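PDB 1YQ5: spike protein P5 from Enterobacteria phage PRD1, which forms, together with proteins P31 and P2, the spike complexes at the five-fold vertices of the viral capsid and is essential for infectivity. Local coordinates for residues A[7-13]-A[134-140]; A[17-23]-A[128-134]; A[49-53]-A[118-122]; A[73-79]-A[90-96]; A[87-91]-A[102-107]. All blocks are in the same frame, centred on the assembly; numbering follows the deposited sequence.

Contact 1 of 5, residues A[7-13]-A[134-140]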
# COMPACT_ATOMS: atom_id res chain seq x y z
N LEU A 7 3.45 -5.46 -15.33
CA LEU A 7 3.43 -6.91 -15.35
C LEU A 7 2.66 -7.38 -14.12
O LEU A 7 2.94 -6.94 -13.01
CB LEU A 7 4.86 -7.46 -15.31
CG LEU A 7 4.97 -8.99 -15.35
CD1 LEU A 7 4.40 -9.49 -16.66
CD2 LEU A 7 6.44 -9.41 -15.21
N SER A 8 1.68 -8.25 -14.33
CA SER A 8 0.88 -8.78 -13.23
C SER A 8 0.98 -10.30 -13.30
O SER A 8 0.73 -10.90 -14.34
CB SER A 8 -0.58 -8.32 -13.38
OG SER A 8 -1.34 -8.70 -12.24
N LEU A 9 1.36 -10.91 -12.18
CA LEU A 9 1.54 -12.35 -12.12
C LEU A 9 0.74 -13.03 -11.02
O LEU A 9 0.43 -12.43 -9.99
CB LEU A 9 3.02 -12.67 -11.89
CG LEU A 9 4.07 -11.96 -12.75
CD1 LEU A 9 5.45 -12.22 -12.18
CD2 LEU A 9 3.97 -12.45 -14.19
N MSE A 10 0.41 -14.29 -11.26
CA MSE A 10 -0.30 -15.11 -10.29
C MSE A 10 0.67 -16.26 -10.02
O MSE A 10 1.01 -17.03 -10.93
CB MSE A 10 -1.62 -15.62 -10.86
CG MSE A 10 -2.57 -16.21 -9.82
SE MSE A 10 -2.06 -18.00 -9.30
CE MSE A 10 -2.70 -18.92 -10.88
N TYR A 11 1.11 -16.36 -8.77
CA TYR A 11 2.08 -17.36 -8.33
C TYR A 11 1.43 -18.36 -7.37
O TYR A 11 0.80 -17.97 -6.39
CB TYR A 11 3.21 -16.59 -7.62
CG TYR A 11 4.53 -17.30 -7.44
CD1 TYR A 11 5.23 -17.81 -8.54
CD2 TYR A 11 5.14 -17.35 -6.19
CE1 TYR A 11 6.51 -18.35 -8.39
CE2 TYR A 11 6.42 -17.89 -6.03
CZ TYR A 11 7.10 -18.38 -7.13
OH TYR A 11 8.38 -18.88 -6.97
N SER A 12 1.58 -19.65 -7.67
CA SER A 12 1.00 -20.70 -6.83
C SER A 12 1.82 -21.97 -7.01
O SER A 12 2.76 -22.00 -7.81
CB SER A 12 -0.44 -21.00 -7.27
OG SER A 12 -0.45 -21.62 -8.54
N THR A 13 1.47 -23.03 -6.28
CA THR A 13 2.19 -24.29 -6.40
C THR A 13 2.02 -24.85 -7.81
O THR A 13 2.84 -25.63 -8.28
CB THR A 13 1.66 -25.35 -5.40
OG1 THR A 13 0.26 -25.55 -5.61
CG2 THR A 13 1.92 -24.91 -3.97
N TYR A 134 -1.15 -21.61 -1.32
CA TYR A 134 -1.15 -20.17 -1.49
C TYR A 134 -1.48 -19.64 -2.88
O TYR A 134 -1.24 -20.30 -3.89
CB TYR A 134 0.23 -19.64 -1.08
CG TYR A 134 1.36 -20.24 -1.90
CD1 TYR A 134 1.72 -19.70 -3.13
CD2 TYR A 134 2.04 -21.38 -1.45
CE1 TYR A 134 2.73 -20.28 -3.91
CE2 TYR A 134 3.05 -21.96 -2.22
CZ TYR A 134 3.39 -21.41 -3.45
OH TYR A 134 4.36 -21.98 -4.22
N ILE A 135 -2.05 -18.45 -2.90
CA ILE A 135 -2.34 -17.75 -4.14
C ILE A 135 -1.65 -16.42 -3.93
O ILE A 135 -2.06 -15.61 -3.09
CB ILE A 135 -3.83 -17.52 -4.38
CG1 ILE A 135 -4.53 -18.86 -4.64
CG2 ILE A 135 -4.02 -16.61 -5.60
CD1 ILE A 135 -4.01 -19.58 -5.87
N ILE A 136 -0.56 -16.21 -4.66
CA ILE A 136 0.21 -14.99 -4.56
C ILE A 136 0.09 -14.20 -5.85
O ILE A 136 0.21 -14.75 -6.95
CB ILE A 136 1.70 -15.31 -4.29
CG1 ILE A 136 1.84 -16.03 -2.95
CG2 ILE A 136 2.53 -14.03 -4.31
CD1 ILE A 136 3.25 -16.49 -2.64
N ASN A 137 -0.19 -12.91 -5.71
CA ASN A 137 -0.30 -12.03 -6.85
C ASN A 137 0.75 -10.95 -6.71
O ASN A 137 0.91 -10.36 -5.64
CB ASN A 137 -1.69 -11.40 -6.92
CG ASN A 137 -2.75 -12.37 -7.41
OD1 ASN A 137 -2.84 -12.63 -8.62
ND2 ASN A 137 -3.53 -12.90 -6.50
N ILE A 138 1.50 -10.73 -7.79
CA ILE A 138 2.55 -9.72 -7.81
C ILE A 138 2.34 -8.85 -9.03
O ILE A 138 2.27 -9.34 -10.15
CB ILE A 138 3.94 -10.38 -7.88
CG1 ILE A 138 4.19 -11.19 -6.60
CG2 ILE A 138 5.01 -9.32 -8.08
CD1 ILE A 138 5.45 -12.05 -6.64
N THR A 139 2.21 -7.54 -8.81
CA THR A 139 1.99 -6.60 -9.89
C THR A 139 2.92 -5.40 -9.77
O THR A 139 3.05 -4.82 -8.69
CB THR A 139 0.53 -6.10 -9.91
OG1 THR A 139 -0.35 -7.21 -10.12
CG2 THR A 139 0.33 -5.08 -11.01
N ALA A 140 3.55 -5.04 -10.87
CA ALA A 140 4.44 -3.89 -10.89
C ALA A 140 4.13 -3.06 -12.12
O ALA A 140 3.89 -3.60 -13.20
CB ALA A 140 5.89 -4.35 -10.91
O HOH W 1 -2.35 -10.66 -10.60
O HOH W 2 -0.67 -22.89 -4.45
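Ser8 and Thr139 meet hydroxyl to hydroxyl where the first and last strands of the jelly roll, 5-11 and 135-142, run antiparallel beside each other within one sheet. Leu7 with Ala140, Leu9 with Ile138 and Tyr11 with Ile136 are the hydrogen-bonded pairs, each joined by two N-H to O=C bonds. Their side chains share one face and turn into the sandwich, where Ile136 and Ile138 pack on Leu124 and Phe122 of the other sheet. Here Tyr11 and Ile136 run alongside each other, with their CB atoms 3.9 Å apart. Ile136 CD1 comes to the edge of the Tyr11 ring, 4.1 Å from CD2, while the phenol OH hydrogen-bonds to Asp30 O.

The face with Ser8, Met10, Asn137 and Thr139 is more polar. Ser8 turns OG away from its own N (chi1 -173°), whereas Thr139 keeps OG1 beside its N (chi1 -62°); these different choices bring the two oxygens to 2.8 Å. A water hydrogen-bonded to Ser8 OG also donates to Asn137 OD1 at 2.8 Å. Ser8 and Thr139 pack against Tyr108 and Leu106 of the second subunit. Selenomethionine Met10 folds at chi2 and chi3, leaving SE 4.3 Å from Ile135 CD1.

Near the start of the last strand, Tyr134 holds its ring between its backbone N and carbonyl carbon (chi1 59°), which lays it beside the turn: CE1 is 3.4 Å from Ser12 CA, and CE2 is 3.6 Å from Thr13 CG2. A water over the centre of the ring accepts from Thr13 N and donates to Tyr134 O.

Contact 2 of 5, residues A[17-23]-A[128-134]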
# COMPACT_ATOMS: atom_id res chain seq x y z
N GLY A 17 5.59 -21.73 -8.23
CA GLY A 17 6.07 -21.59 -6.87
C GLY A 17 6.54 -22.87 -6.21
O GLY A 17 6.27 -23.96 -6.71
N PRO A 18 7.27 -22.76 -5.10
CA PRO A 18 7.75 -23.97 -4.42
C PRO A 18 6.58 -24.80 -3.89
O PRO A 18 5.54 -24.25 -3.52
CB PRO A 18 8.64 -23.42 -3.30
CG PRO A 18 8.13 -22.03 -3.08
CD PRO A 18 7.82 -21.55 -4.47
N ALA A 19 6.74 -26.12 -3.88
CA ALA A 19 5.68 -27.00 -3.40
C ALA A 19 5.33 -26.60 -1.98
O ALA A 19 4.19 -26.77 -1.53
CB ALA A 19 6.15 -28.46 -3.45
N SER A 20 6.31 -26.06 -1.27
CA SER A 20 6.08 -25.63 0.10
C SER A 20 7.03 -24.50 0.46
O SER A 20 8.25 -24.65 0.37
CB SER A 20 6.29 -26.79 1.08
OG SER A 20 6.10 -26.37 2.42
N ILE A 21 6.47 -23.36 0.84
CA ILE A 21 7.28 -22.22 1.23
C ILE A 21 7.61 -22.40 2.70
O ILE A 21 6.71 -22.40 3.55
CB ILE A 21 6.52 -20.89 1.02
CG1 ILE A 21 6.14 -20.73 -0.46
CG2 ILE A 21 7.40 -19.72 1.49
CD1 ILE A 21 5.29 -19.51 -0.77
N ALA A 22 8.89 -22.56 3.00
CA ALA A 22 9.35 -22.78 4.37
C ALA A 22 8.87 -21.72 5.35
O ALA A 22 8.72 -20.55 5.00
CB ALA A 22 10.87 -22.87 4.39
N ALA A 23 8.64 -22.14 6.59
CA ALA A 23 8.20 -21.22 7.62
C ALA A 23 9.36 -20.36 8.11
O ALA A 23 10.52 -20.75 8.04
CB ALA A 23 7.61 -22.01 8.80
N GLY A 128 5.23 -18.94 11.39
CA GLY A 128 4.99 -20.11 12.21
C GLY A 128 4.63 -21.39 11.48
O GLY A 128 4.51 -22.44 12.10
N ALA A 129 4.46 -21.32 10.16
CA ALA A 129 4.11 -22.52 9.41
C ALA A 129 4.43 -22.40 7.93
O ALA A 129 4.48 -21.30 7.38
CB ALA A 129 2.62 -22.82 9.60
N ALA A 130 4.64 -23.55 7.29
CA ALA A 130 4.94 -23.57 5.87
C ALA A 130 3.67 -23.28 5.07
O ALA A 130 2.57 -23.49 5.56
CB ALA A 130 5.49 -24.94 5.48
N LEU A 131 3.83 -22.78 3.85
CA LEU A 131 2.69 -22.47 2.99
C LEU A 131 2.70 -23.40 1.78
O LEU A 131 3.67 -23.43 1.03
CB LEU A 131 2.75 -21.02 2.52
CG LEU A 131 2.84 -19.93 3.59
CD1 LEU A 131 2.92 -18.56 2.92
CD2 LEU A 131 1.62 -20.01 4.50
N SER A 132 1.62 -24.16 1.60
CA SER A 132 1.54 -25.07 0.47
C SER A 132 0.16 -25.00 -0.19
O SER A 132 -0.23 -25.90 -0.93
CB SER A 132 1.82 -26.51 0.92
OG SER A 132 0.86 -26.94 1.86
N ASN A 133 -0.57 -23.93 0.08
CA ASN A 133 -1.91 -23.74 -0.47
C ASN A 133 -2.10 -22.23 -0.62
O ASN A 133 -3.08 -21.66 -0.15
CB ASN A 133 -2.95 -24.32 0.50
CG ASN A 133 -4.37 -23.98 0.10
OD1 ASN A 133 -4.74 -24.06 -1.07
ND2 ASN A 133 -5.19 -23.61 1.09
N TYR A 134 -1.15 -21.61 -1.32
CA TYR A 134 -1.15 -20.17 -1.49
C TYR A 134 -1.48 -19.64 -2.88
O TYR A 134 -1.24 -20.30 -3.89
CB TYR A 134 0.23 -19.64 -1.08
CG TYR A 134 1.36 -20.24 -1.90
CD1 TYR A 134 1.72 -19.70 -3.13
CD2 TYR A 134 2.04 -21.38 -1.45
CE1 TYR A 134 2.73 -20.28 -3.91
CE2 TYR A 134 3.05 -21.96 -2.22
CZ TYR A 134 3.39 -21.41 -3.45
OH TYR A 134 4.36 -21.98 -4.22
O HOH W 3 5.85 -20.01 5.33
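Ile21 and Leu131 form a single antiparallel bridge between two loops at one end of the jelly roll, one following strand 5-11 and the other leading into the last strand. The bridge is a hydrogen-bonded pair, so both residues have their backbone N-H and C=O engaged. Ile21 N gives its proton to Leu131 O at 2.8 Å, with a nearly straight N-H...O angle of 170°. In return Leu131 N donates to Ile21 O at 2.9 Å, in the carbonyl plane and on a lone pair. Each acceptor has a second, softer neighbour: Ser20 CA directs its hydrogen at Leu131 O, and Ala130 CA lies 3.1 Å from Ile21 O, in a more bent CA-H...O contact.

Farther along, the strand-like pairing gives way to water. One water sits within hydrogen-bonding distance of Ala22 O and Ala129 O, and spans the two loops where they no longer bond directly; its two protons are fewer than the acceptors around it.

At the other end the phenol of Tyr134 takes over. Its OH donates to Pro18 O at 2.7 Å, an oxygen lying at the ring edge, in its plane, and approaches that carbonyl tilted 20° from the carbonyl plane. Gly17, without a side chain, lets the hydroxyl come close to the main chain just before Pro18. Ile21, extended at chi2, covers one face of the same ring and packs on Phe29 as well. Its CD1 makes a CH-pi contact 3.7 Å from the Tyr134 centroid, only 15° off the ring normal.

Contact 3 of 5, residues A[49-53]-A[118-122]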
# COMPACT_ATOMS: atom_id res chain seq x y z
N ALA A 49 14.94 -14.76 -11.31
CA ALA A 49 15.43 -13.86 -10.26
C ALA A 49 14.33 -12.99 -9.64
O ALA A 49 14.46 -12.53 -8.51
CB ALA A 49 16.54 -12.96 -10.82
N GLY A 50 13.26 -12.76 -10.40
CA GLY A 50 12.16 -11.94 -9.92
C GLY A 50 11.57 -11.23 -11.12
O GLY A 50 11.21 -11.88 -12.10
N ILE A 51 11.45 -9.91 -11.06
CA ILE A 51 10.94 -9.17 -12.21
C ILE A 51 12.05 -8.25 -12.70
O ILE A 51 12.49 -7.35 -11.97
CB ILE A 51 9.69 -8.34 -11.86
CG1 ILE A 51 8.53 -9.27 -11.50
CG2 ILE A 51 9.29 -7.47 -13.05
CD1 ILE A 51 7.23 -8.54 -11.19
N GLN A 52 12.50 -8.49 -13.92
CA GLN A 52 13.58 -7.72 -14.53
C GLN A 52 13.12 -6.37 -15.06
O GLN A 52 12.03 -6.24 -15.62
CB GLN A 52 14.17 -8.49 -15.72
CG GLN A 52 14.63 -9.92 -15.44
CD GLN A 52 15.88 -9.97 -14.61
OE1 GLN A 52 16.78 -9.14 -14.76
NE2 GLN A 52 15.97 -10.96 -13.73
N LEU A 53 13.97 -5.36 -14.87
CA LEU A 53 13.68 -4.02 -15.39
C LEU A 53 14.64 -3.83 -16.56
O LEU A 53 15.85 -3.92 -16.38
CB LEU A 53 13.94 -2.94 -14.33
CG LEU A 53 12.80 -2.65 -13.35
CD1 LEU A 53 12.55 -3.85 -12.46
CD2 LEU A 53 13.15 -1.43 -12.51
N ASP A 118 19.41 -5.15 -11.97
CA ASP A 118 18.16 -4.42 -12.13
C ASP A 118 16.96 -5.37 -12.07
O ASP A 118 16.28 -5.59 -13.07
CB ASP A 118 18.15 -3.67 -13.46
CG ASP A 118 19.35 -2.74 -13.61
OD1 ASP A 118 19.76 -2.15 -12.59
OD2 ASP A 118 19.86 -2.60 -14.74
N VAL A 119 16.70 -5.90 -10.89
CA VAL A 119 15.60 -6.83 -10.72
C VAL A 119 14.87 -6.66 -9.40
O VAL A 119 15.49 -6.50 -8.35
CB VAL A 119 16.10 -8.30 -10.81
CG1 VAL A 119 17.19 -8.54 -9.79
CG2 VAL A 119 14.94 -9.27 -10.58
N LEU A 120 13.55 -6.66 -9.47
CA LEU A 120 12.72 -6.56 -8.28
C LEU A 120 12.63 -7.98 -7.73
O LEU A 120 12.22 -8.89 -8.45
CB LEU A 120 11.33 -6.05 -8.64
CG LEU A 120 11.23 -4.58 -9.07
CD1 LEU A 120 9.88 -4.32 -9.71
CD2 LEU A 120 11.44 -3.68 -7.86
N LYS A 121 13.04 -8.17 -6.48
CA LYS A 121 13.00 -9.49 -5.87
C LYS A 121 11.85 -9.58 -4.87
O LYS A 121 11.61 -8.64 -4.11
CB LYS A 121 14.33 -9.79 -5.18
CG LYS A 121 15.52 -9.84 -6.14
CD LYS A 121 16.82 -10.14 -5.39
CE LYS A 121 17.99 -10.27 -6.35
NZ LYS A 121 19.26 -10.58 -5.63
N PHE A 122 11.14 -10.70 -4.88
CA PHE A 122 10.00 -10.88 -3.99
C PHE A 122 10.10 -12.13 -3.12
O PHE A 122 10.63 -13.16 -3.55
CB PHE A 122 8.70 -10.98 -4.81
CG PHE A 122 8.45 -9.79 -5.70
CD1 PHE A 122 9.11 -9.66 -6.92
CD2 PHE A 122 7.57 -8.79 -5.30
CE1 PHE A 122 8.89 -8.56 -7.74
CE2 PHE A 122 7.34 -7.68 -6.11
CZ PHE A 122 8.00 -7.56 -7.34
O HOH W 4 12.46 -12.75 -6.57
O HOH W 5 18.60 -3.53 -17.00
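Ile51 turns CG1 away from its carbonyl carbon (chi1 -66°) and continues extended at chi2, which carries CD1 across to Phe122, 3.8 Å from CE1. On the same inward face Leu53 bends at chi2 (66°), and its CD1 drops at an angle against Leu120, 3.7 Å from CG. Three of these side chains also meet residues of the opposite sheet: Leu53 packs on Tyr61, Leu120 and Phe122 on Ile63.

On the other face Val119 sits beside Gln52. One branch of the valine, CG2, lies over the neighbouring strand's main chain, 3.4 Å from Ile51 O, and touches Ala49 CB as well. Gly50 has backbone angles suited to glycine, with phi at 148°, and its bare CA hydrogen points at Leu120 O. Ser47 OG takes the N-H groups of both Ala49 and Gly50, holding the tight turn that leads into the strand.

Ile51 and Leu120 exchange two backbone bonds, and Leu53 N donates to Asp118 O at 2.9 Å. Two waters extend the pairing at its ends: one gives a proton to Ala49 O and accepts from Phe122 N, the other donates to Leu53 O and, at 2.7 Å, to Asp118 OD2. The buried Asp118 carboxylate is further gripped by the backbone N-H groups of Leu112, Gly113 and Val114, a set of donors that would probably favour its charged form.

Short strand 51-53 thus lies between 44-46 and 119-126, with alternate residues turned inward and outward, as in the antiparallel sheets of a beta jelly-roll sandwich.

Contact 4 of 5, residues A[73-79]-A[90-96]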
# COMPACT_ATOMS: atom_id res chain seq x y z
N THR A 73 -3.87 -19.82 9.40
CA THR A 73 -4.50 -18.66 10.03
C THR A 73 -3.84 -18.23 11.33
O THR A 73 -4.44 -17.49 12.11
CB THR A 73 -5.96 -18.98 10.35
OG1 THR A 73 -6.01 -20.10 11.23
CG2 THR A 73 -6.73 -19.32 9.07
N THR A 74 -2.61 -18.67 11.55
CA THR A 74 -1.88 -18.32 12.77
C THR A 74 -0.55 -17.66 12.43
O THR A 74 -0.11 -17.69 11.28
CB THR A 74 -1.60 -19.58 13.62
OG1 THR A 74 -0.94 -20.56 12.82
CG2 THR A 74 -2.90 -20.17 14.15
N GLY A 75 0.08 -17.06 13.43
CA GLY A 75 1.35 -16.40 13.22
C GLY A 75 1.21 -15.13 12.40
O GLY A 75 0.13 -14.54 12.32
N ASN A 76 2.30 -14.71 11.78
CA ASN A 76 2.31 -13.51 10.96
C ASN A 76 2.87 -13.78 9.58
O ASN A 76 3.88 -14.47 9.43
CB ASN A 76 3.17 -12.42 11.62
CG ASN A 76 2.67 -12.03 12.98
OD1 ASN A 76 1.60 -11.44 13.10
ND2 ASN A 76 3.43 -12.36 14.02
N TYR A 77 2.20 -13.24 8.57
CA TYR A 77 2.69 -13.37 7.22
C TYR A 77 3.73 -12.27 7.06
O TYR A 77 3.46 -11.11 7.36
CB TYR A 77 1.56 -13.20 6.21
CG TYR A 77 0.73 -14.45 6.04
CD1 TYR A 77 -0.36 -14.71 6.87
CD2 TYR A 77 1.05 -15.39 5.06
CE1 TYR A 77 -1.10 -15.89 6.73
CE2 TYR A 77 0.32 -16.56 4.92
CZ TYR A 77 -0.75 -16.81 5.76
OH TYR A 77 -1.46 -17.97 5.61
N LEU A 78 4.92 -12.66 6.62
CA LEU A 78 6.02 -11.72 6.43
C LEU A 78 6.23 -11.51 4.93
O LEU A 78 6.38 -12.47 4.18
CB LEU A 78 7.30 -12.27 7.05
CG LEU A 78 7.19 -12.83 8.46
CD1 LEU A 78 8.56 -13.32 8.91
CD2 LEU A 78 6.66 -11.76 9.42
N LEU A 79 6.24 -10.25 4.50
CA LEU A 79 6.43 -9.95 3.09
C LEU A 79 7.62 -9.04 2.86
O LEU A 79 7.89 -8.14 3.66
CB LEU A 79 5.17 -9.31 2.50
CG LEU A 79 3.94 -10.22 2.41
CD1 LEU A 79 3.36 -10.42 3.80
CD2 LEU A 79 2.90 -9.59 1.49
N VAL A 90 7.02 -5.86 5.65
CA VAL A 90 5.80 -5.68 6.43
C VAL A 90 5.42 -7.05 7.00
O VAL A 90 5.69 -8.08 6.39
CB VAL A 90 4.63 -5.15 5.57
CG1 VAL A 90 4.04 -6.27 4.71
CG2 VAL A 90 3.57 -4.55 6.47
N ALA A 91 4.81 -7.03 8.18
CA ALA A 91 4.35 -8.25 8.82
C ALA A 91 2.84 -8.09 8.97
O ALA A 91 2.37 -7.03 9.39
CB ALA A 91 5.01 -8.41 10.19
N CYS A 92 2.08 -9.13 8.63
CA CYS A 92 0.62 -9.07 8.71
C CYS A 92 0.05 -10.20 9.55
O CYS A 92 0.10 -11.36 9.15
CB CYS A 92 0.03 -9.13 7.30
SG CYS A 92 0.79 -7.97 6.12
N PRO A 93 -0.49 -9.87 10.73
CA PRO A 93 -1.07 -10.89 11.61
C PRO A 93 -2.15 -11.71 10.92
O PRO A 93 -3.10 -11.16 10.35
CB PRO A 93 -1.61 -10.07 12.78
CG PRO A 93 -0.63 -8.93 12.86
CD PRO A 93 -0.48 -8.56 11.40
N ALA A 94 -2.01 -13.03 10.96
CA ALA A 94 -2.97 -13.92 10.33
C ALA A 94 -4.17 -14.19 11.23
O ALA A 94 -4.10 -14.06 12.45
CB ALA A 94 -2.30 -15.23 9.96
N SER A 95 -5.28 -14.56 10.59
CA SER A 95 -6.51 -14.91 11.29
C SER A 95 -7.35 -15.63 10.25
O SER A 95 -6.99 -15.66 9.08
CB SER A 95 -7.26 -13.67 11.78
OG SER A 95 -7.87 -12.98 10.70
N SER A 96 -8.46 -16.21 10.67
CA SER A 96 -9.32 -16.90 9.73
C SER A 96 -9.88 -15.90 8.73
O SER A 96 -10.04 -16.20 7.54
CB SER A 96 -10.45 -17.61 10.48
OG SER A 96 -11.14 -18.47 9.59
O HOH W 6 -1.89 -14.08 14.34
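Tyr77 and Cys92 form a hydrogen-bonded pair in the beta hairpin of strands 76-83 and 86-93, which makes one border of a jelly-roll sheet within the chain. Backbone bonds come first: Tyr77 N to Cys92 O and Cys92 N to Tyr77 O, with a second pair linking Leu79 and Val90. Beyond the strand, Ala94 N reaches Gly75 O at 3.0 Å, and a water donates to both Gly75 O and Ala94 O.

Apolar contacts follow the two faces. Tyr77 presents its ring edge to Ala94, CE1 lying 3.5 Å from CB, while its OH hydrogen-bonds to Val72 O. Leu79 CB rests 3.9 Å from Val90 CG1, and its CD1 leans toward Cys92 SG at 4.2 Å. On the other face of the sheet Leu78 CD2 meets Ala91 CB at 3.8 Å. The hairpin also meets the other subunits: Ala91 and Pro93 pack on Pro93 of the third subunit, and Val90 on its Cys92, so the hairpin helps build the trimer.

One more contact sets a polar atom against carbon. Asn76 crosses Pro93 obliquely, with CG anti to its carbonyl carbon (chi1 -61°), and settles OD1 3.1 Å from Pro93 CA and 3.4 Å from Pro93 CG.

Contact 5 of 5, residues A[87-91]-A[102-107]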
# COMPACT_ATOMS: atom_id res chain seq x y z
N ASP A 87 15.51 -2.71 0.66
CA ASP A 87 14.57 -3.79 0.93
C ASP A 87 13.40 -3.17 1.69
O ASP A 87 13.58 -2.23 2.48
CB ASP A 87 15.23 -4.92 1.74
CG ASP A 87 15.54 -4.51 3.16
OD1 ASP A 87 16.38 -3.61 3.36
OD2 ASP A 87 14.94 -5.10 4.08
N PHE A 88 12.20 -3.68 1.43
CA PHE A 88 11.00 -3.15 2.07
C PHE A 88 10.21 -4.32 2.64
O PHE A 88 10.00 -5.33 1.97
CB PHE A 88 10.16 -2.39 1.05
CG PHE A 88 10.97 -1.45 0.19
CD1 PHE A 88 11.49 -1.87 -1.02
CD2 PHE A 88 11.24 -0.16 0.62
CE1 PHE A 88 12.27 -1.02 -1.80
CE2 PHE A 88 12.02 0.70 -0.14
CZ PHE A 88 12.54 0.27 -1.36
N VAL A 89 9.76 -4.17 3.89
CA VAL A 89 9.04 -5.25 4.54
C VAL A 89 7.78 -4.84 5.28
O VAL A 89 7.53 -3.66 5.51
CB VAL A 89 9.95 -5.96 5.56
CG1 VAL A 89 11.23 -6.42 4.90
CG2 VAL A 89 10.26 -5.00 6.71
N VAL A 90 7.02 -5.86 5.65
CA VAL A 90 5.80 -5.68 6.43
C VAL A 90 5.42 -7.05 7.00
O VAL A 90 5.69 -8.08 6.39
CB VAL A 90 4.63 -5.15 5.57
CG1 VAL A 90 4.04 -6.27 4.71
CG2 VAL A 90 3.57 -4.55 6.47
N ALA A 91 4.81 -7.03 8.18
CA ALA A 91 4.35 -8.25 8.82
C ALA A 91 2.84 -8.09 8.97
O ALA A 91 2.37 -7.03 9.39
CB ALA A 91 5.01 -8.41 10.19
N THR A 102 -0.46 -8.33 2.77
CA THR A 102 -0.34 -7.44 1.64
C THR A 102 0.80 -6.44 1.83
O THR A 102 1.03 -5.96 2.93
CB THR A 102 -1.64 -6.61 1.45
OG1 THR A 102 -2.73 -7.48 1.15
CG2 THR A 102 -1.46 -5.58 0.34
N ILE A 103 1.51 -6.15 0.74
CA ILE A 103 2.56 -5.14 0.78
C ILE A 103 2.48 -4.39 -0.54
O ILE A 103 2.46 -5.00 -1.62
CB ILE A 103 3.99 -5.72 0.97
CG1 ILE A 103 4.96 -4.56 1.25
CG2 ILE A 103 4.44 -6.49 -0.26
CD1 ILE A 103 6.38 -4.99 1.64
N SER A 104 2.38 -3.07 -0.45
CA SER A 104 2.29 -2.22 -1.63
C SER A 104 3.29 -1.10 -1.48
O SER A 104 3.44 -0.53 -0.39
CB SER A 104 0.89 -1.66 -1.79
OG SER A 104 -0.01 -2.69 -2.15
N LEU A 105 3.97 -0.78 -2.57
CA LEU A 105 5.01 0.24 -2.54
C LEU A 105 5.12 1.07 -3.81
O LEU A 105 4.92 0.58 -4.92
CB LEU A 105 6.36 -0.45 -2.34
CG LEU A 105 6.52 -1.43 -1.18
CD1 LEU A 105 7.43 -2.58 -1.60
CD2 LEU A 105 7.08 -0.70 0.03
N LEU A 106 5.44 2.35 -3.63
CA LEU A 106 5.70 3.26 -4.73
C LEU A 106 7.14 3.62 -4.43
O LEU A 106 7.42 4.25 -3.41
CB LEU A 106 4.83 4.52 -4.67
CG LEU A 106 5.28 5.60 -5.67
CD1 LEU A 106 5.21 5.04 -7.08
CD2 LEU A 106 4.40 6.85 -5.55
N ILE A 107 8.06 3.21 -5.30
CA ILE A 107 9.47 3.47 -5.07
C ILE A 107 10.18 3.93 -6.34
O ILE A 107 9.67 3.75 -7.45
CB ILE A 107 10.18 2.20 -4.59
CG1 ILE A 107 10.04 1.09 -5.64
CG2 ILE A 107 9.59 1.74 -3.27
CD1 ILE A 107 10.81 -0.18 -5.33
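Phe88 and Val90 on strand 86-93 confront Ile103, Leu105 and Ile107 on strand 100-109 across the sandwich, the short strand axes passing 7.4 Å apart at closest, with their N-to-C directions 148° apart, roughly antiparallel. The two strands belong to different sheets, so side chains alone fill the gap.

Phe88 does most of the touching. Ile107 reaches up to meet it and lays CG2 over one face of the ring, 4.2 Å from the centroid and offset toward the rim; its CD1 comes to CE1 of Phe88 at 3.9 Å. At the base of the aromatic side chain, Leu105 comes in at a slant and both branches of its fork bear on Phe88 CB, CD2 at 3.7 Å and CD1 at 3.8 Å. Ile103 is stretched out, with CG1 anti to its N (chi1 -170°), and thereby lifts CD1 to within 3.7 Å of Phe88 O. Val90 overlaps it flank to flank, its CG1 lying 3.8 Å from Ile103 CB and 3.5 Å from Thr102 O.

Polar groups turn outward instead: Thr102 OG1 bonds to Val89 O of the second subunit, and Ser104 OG to Ser104 O of that same subunit. What joins the strands inside the chain is therefore dispersion and burial of hydrocarbon with one aromatic face, whereas hydrogen bonds at their backs tie the trimer together.

In the fold
All five contacts lie in the jelly-roll domain, two facing antiparallel sheets, that forms the C-terminal part of P5. Along the chain, contact 1 spans the longest loop, from first strand to last; contact 2 comes within it, then contact 3, and contacts 4 and 5 lie inside that, overlapping at Val90 and Ala91. Contact 1 lies in one sheet, contacts 3 and 4 in the other, where the centres of these two are about 24 Å apart. Contact 5 bridges the sheets from strand 86-93, shared with contact 4. Contact 2 joins the loops at one end, sharing Tyr134 with contact 1 and touching contact 4 through Leu131 and Tyr77. Contacts 1, 4 and 5 also reach other subunits of the trimer.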